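Local structure of cellulase (Xanthomonas axonopodis pv. citri, 5HOS) at residues 65-70 against 336-341. The protein probably hydrolyses internal beta-1,4-glycosidic bonds of cellulose, as an endo-beta-1,4-glucanase of glycoside hydrolase family 5. Sequence-based numbering, arbitrary orientation.
Sequences GKHMNT and RARRIT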
ATOM      1  N   GLY A  65      -1.000   7.352  18.692  1.00 22.23           N
ATOM      2  CA  GLY A  65      -1.834   8.147  19.606  1.00 24.62           C
ATOM      3  C   GLY A  65      -3.214   8.453  19.030  1.00 26.15           C
ATOM      4  O   GLY A  65      -4.176   8.629  19.773  1.00 26.75           O
ATOM      5  N   LYS A  66      -3.307   8.503  17.698  1.00 26.34           N
ATOM      6  CA  LYS A  66      -4.590   8.622  16.990  1.00 25.67           C
ATOM      7  C   LYS A  66      -5.257   7.271  16.700  1.00 25.12           C
ATOM      8  O   LYS A  66      -6.176   7.202  15.881  1.00 27.44           O
ATOM      9  CB  LYS A  66      -4.395   9.411  15.691  1.00 26.27           C
ATOM     10  CG  LYS A  66      -3.919  10.837  15.904  1.00 28.07           C
ATOM     11  CD  LYS A  66      -5.023  11.721  16.475  1.00 31.80           C
ATOM     12  CE  LYS A  66      -4.491  12.731  17.466  1.00 34.41           C
ATOM     13  NZ  LYS A  66      -5.626  13.494  18.054  1.00 38.67           N
ATOM     14  N   HIS A  67      -4.802   6.217  17.385  1.00 25.00           N
ATOM     15  CA  HIS A  67      -5.398   4.872  17.356  1.00 25.68           C
ATOM     16  C   HIS A  67      -5.162   4.085  16.065  1.00 22.99           C
ATOM     17  O   HIS A  67      -5.840   3.086  15.824  1.00 24.41           O
ATOM     18  CB  HIS A  67      -6.887   4.918  17.714  1.00 28.41           C
ATOM     19  CG  HIS A  67      -7.181   5.796  18.881  1.00 32.74           C
ATOM     20  ND1 HIS A  67      -6.771   5.490  20.160  1.00 36.62           N
ATOM     21  CD2 HIS A  67      -7.791   7.000  18.957  1.00 36.59           C
ATOM     22  CE1 HIS A  67      -7.142   6.453  20.980  1.00 37.79           C
ATOM     23  NE2 HIS A  67      -7.761   7.383  20.276  1.00 40.52           N
ATOM     24  N   MET A  68      -4.185   4.507  15.260  1.00 22.17           N
ATOM     25  CA  MET A  68      -3.773   3.737  14.086  1.00 19.95           C
ATOM     26  C   MET A  68      -2.756   2.711  14.527  1.00 20.19           C
ATOM     27  O   MET A  68      -1.947   2.984  15.415  1.00 20.29           O
ATOM     28  CB  MET A  68      -3.164   4.650  13.023  1.00 20.39           C
ATOM     29  CG  MET A  68      -4.219   5.425  12.283  1.00 21.58           C
ATOM     30  SD  MET A  68      -3.536   6.732  11.276  1.00 25.17           S
ATOM     31  CE  MET A  68      -5.039   7.313  10.483  1.00 26.12           C
ATOM     32  N   ASN A  69      -2.800   1.532  13.916  1.00 17.42           N
ATOM     33  CA  ASN A  69      -1.817   0.492  14.202  1.00 16.30           C
ATOM     34  C   ASN A  69      -0.922   0.108  13.026  1.00 16.58           C
ATOM     35  O   ASN A  69      -0.160  -0.838  13.139  1.00 17.82           O
ATOM     36  CB  ASN A  69      -2.503  -0.754  14.780  1.00 16.71           C
ATOM     37  CG  ASN A  69      -3.329  -1.510  13.749  1.00 17.74           C
ATOM     38  OD1 ASN A  69      -3.547  -1.037  12.642  1.00 18.82           O
ATOM     39  ND2 ASN A  69      -3.787  -2.698  14.117  1.00 18.03           N
ATOM     40  N   THR A  70      -0.997   0.833  11.911  1.00 16.09           N
ATOM     41  CA  THR A  70      -0.283   0.443  10.689  1.00 15.26           C
ATOM     42  C   THR A  70       0.318   1.651   9.980  1.00 15.33           C
ATOM     43  O   THR A  70      -0.312   2.693   9.882  1.00 17.18           O
ATOM     44  CB  THR A  70      -1.229  -0.317   9.734  1.00 15.46           C
ATOM     45  OG1 THR A  70      -1.766  -1.462  10.414  1.00 15.68           O
ATOM     46  CG2 THR A  70      -0.511  -0.787   8.473  1.00 16.40           C
ATOM     47  N   ARG A 336     -12.565   5.992  13.652  1.00 25.36           N
ATOM     48  CA  ARG A 336     -12.721   4.776  12.841  1.00 26.85           C
ATOM     49  C   ARG A 336     -11.572   3.797  13.095  1.00 25.62           C
ATOM     50  O   ARG A 336     -11.797   2.593  13.253  1.00 26.67           O
ATOM     51  CB  ARG A 336     -12.827   5.130  11.355  1.00 28.10           C
ATOM     52  CG  ARG A 336     -14.082   5.918  11.004  1.00 31.06           C
ATOM     53  CD  ARG A 336     -15.318   5.032  10.998  1.00 35.09           C
ATOM     54  NE  ARG A 336     -16.517   5.771  10.603  1.00 39.99           N
ATOM     55  CZ  ARG A 336     -17.743   5.251  10.515  1.00 42.12           C
ATOM     56  NH1 ARG A 336     -18.758   6.025  10.145  1.00 43.14           N
ATOM     57  NH2 ARG A 336     -17.964   3.967  10.793  1.00 39.67           N
ATOM     58  N   ALA A 337     -10.350   4.322  13.160  1.00 24.63           N
ATOM     59  CA  ALA A 337      -9.186   3.519  13.542  1.00 25.09           C
ATOM     60  C   ALA A 337      -9.351   2.915  14.937  1.00 25.61           C
ATOM     61  O   ALA A 337      -9.044   1.743  15.147  1.00 23.97           O
ATOM     62  CB  ALA A 337      -7.907   4.347  13.468  1.00 23.42           C
ATOM     63  N   ARG A 338      -9.859   3.712  15.878  1.00 26.48           N
ATOM     64  CA  ARG A 338     -10.062   3.245  17.254  1.00 27.38           C
ATOM     65  C   ARG A 338     -10.992   2.032  17.345  1.00 26.55           C
ATOM     66  O   ARG A 338     -10.726   1.116  18.113  1.00 28.24           O
ATOM     67  CB  ARG A 338     -10.580   4.373  18.149  1.00 30.05           C
ATOM     68  CG  ARG A 338     -10.548   4.038  19.629  1.00 33.99           C
ATOM     69  CD  ARG A 338     -10.911   5.243  20.484  1.00 40.49           C
ATOM     70  NE  ARG A 338     -10.432   5.076  21.860  1.00 50.00           N
ATOM     71  CZ  ARG A 338     -10.262   6.059  22.748  1.00 54.35           C
ATOM     72  NH1 ARG A 338     -10.531   7.332  22.446  1.00 59.62           N
ATOM     73  NH2 ARG A 338      -9.811   5.764  23.965  1.00 56.98           N
ATOM     74  N   ARG A 339     -12.073   2.032  16.572  1.00 27.24           N
ATOM     75  CA  ARG A 339     -12.982   0.876  16.506  1.00 29.93           C
ATOM     76  C   ARG A 339     -12.266  -0.405  16.039  1.00 29.02           C
ATOM     77  O   ARG A 339     -12.613  -1.508  16.469  1.00 31.70           O
ATOM     78  CB  ARG A 339     -14.194   1.183  15.609  1.00 35.23           C
ATOM     79  CG  ARG A 339     -15.221   2.099  16.269  1.00 41.69           C
ATOM     80  CD  ARG A 339     -16.317   2.589  15.319  1.00 49.45           C
ATOM     81  NE  ARG A 339     -16.125   3.993  14.927  1.00 53.60           N
ATOM     82  CZ  ARG A 339     -17.067   4.802  14.424  1.00 57.91           C
ATOM     83  NH1 ARG A 339     -18.319   4.379  14.222  1.00 63.05           N
ATOM     84  NH2 ARG A 339     -16.756   6.064  14.119  1.00 60.05           N
ATOM     85  N   ILE A 340     -11.267  -0.243  15.170  1.00 27.95           N
ATOM     86  CA  ILE A 340     -10.453  -1.358  14.676  1.00 27.28           C
ATOM     87  C   ILE A 340      -9.407  -1.804  15.703  1.00 27.61           C
ATOM     88  O   ILE A 340      -9.275  -3.004  15.963  1.00 30.07           O
ATOM     89  CB  ILE A 340      -9.803  -0.998  13.310  1.00 25.80           C
ATOM     90  CG1 ILE A 340     -10.906  -0.857  12.251  1.00 28.40           C
ATOM     91  CG2 ILE A 340      -8.781  -2.044  12.867  1.00 22.80           C
ATOM     92  CD1 ILE A 340     -10.510  -0.036  11.049  1.00 29.64           C
ATOM     93  N   THR A 341      -8.694  -0.847  16.303  1.00 26.62           N
ATOM     94  CA  THR A 341      -7.492  -1.156  17.094  1.00 29.47           C
ATOM     95  C   THR A 341      -7.690  -1.339  18.604  1.00 32.64           C
ATOM     96  O   THR A 341      -6.871  -2.006  19.232  1.00 35.78           O
ATOM     97  CB  THR A 341      -6.395  -0.096  16.874  1.00 28.13           C
ATOM     98  OG1 THR A 341      -6.852   1.185  17.331  1.00 26.50           O
ATOM     99  CG2 THR A 341      -6.014  -0.024  15.389  1.00 28.55           C
TER
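The R338 side chain leaves its helix with CG opposite the backbone N (chi1 -168°) and stays extended as far as NE, while H67 CG stands anti to its carbonyl carbon, beside its own N; the two groups therefore run side by side in the same direction. They meet in a (beta/alpha)8 barrel, the fold of glycoside hydrolase family 5, where the turn from helix 57-65 into the second barrel strand, 70-75, packs against the C-terminal helix 330-341.

The turn illustrates how a Schellman motif can present a side chain to a neighbouring helix: H67, with positive phi, is its C' residue, and its N and that of M68 bond back to carbonyls in the last turn of helix 57-65. R338 lies over one face of the imidazole in a CH-pi contact, with CD 3.8 Å from the ring centroid and 10° off the normal. Beyond CD the guanidinium continues past the ring centre, with H67 CE1 over the middle of its face and its plane inclined by 22° to the imidazole; R338 NH1 lies 3.5 Å from H67 NE2. The carbonyl O of G65 covers the opposite face, so the ring is sandwiched.

One helical turn further on, T341 donates from OG1 to H67 O at 2.6 Å, tilted somewhat out of the carbonyl plane. A337 CB also touches this oxygen, at 3.4 Å, as well as M68 CG; beyond it the M68 chain runs inward to V32 and L333, while A337 lies against A30 and W301. The N69 amide, bonded through OD1 to A30 N and through ND2 to K28 O, is held beside strand 29-34. The T341 methyl CG2 sits over the face of this amide, 3.5 Å from N69 CG.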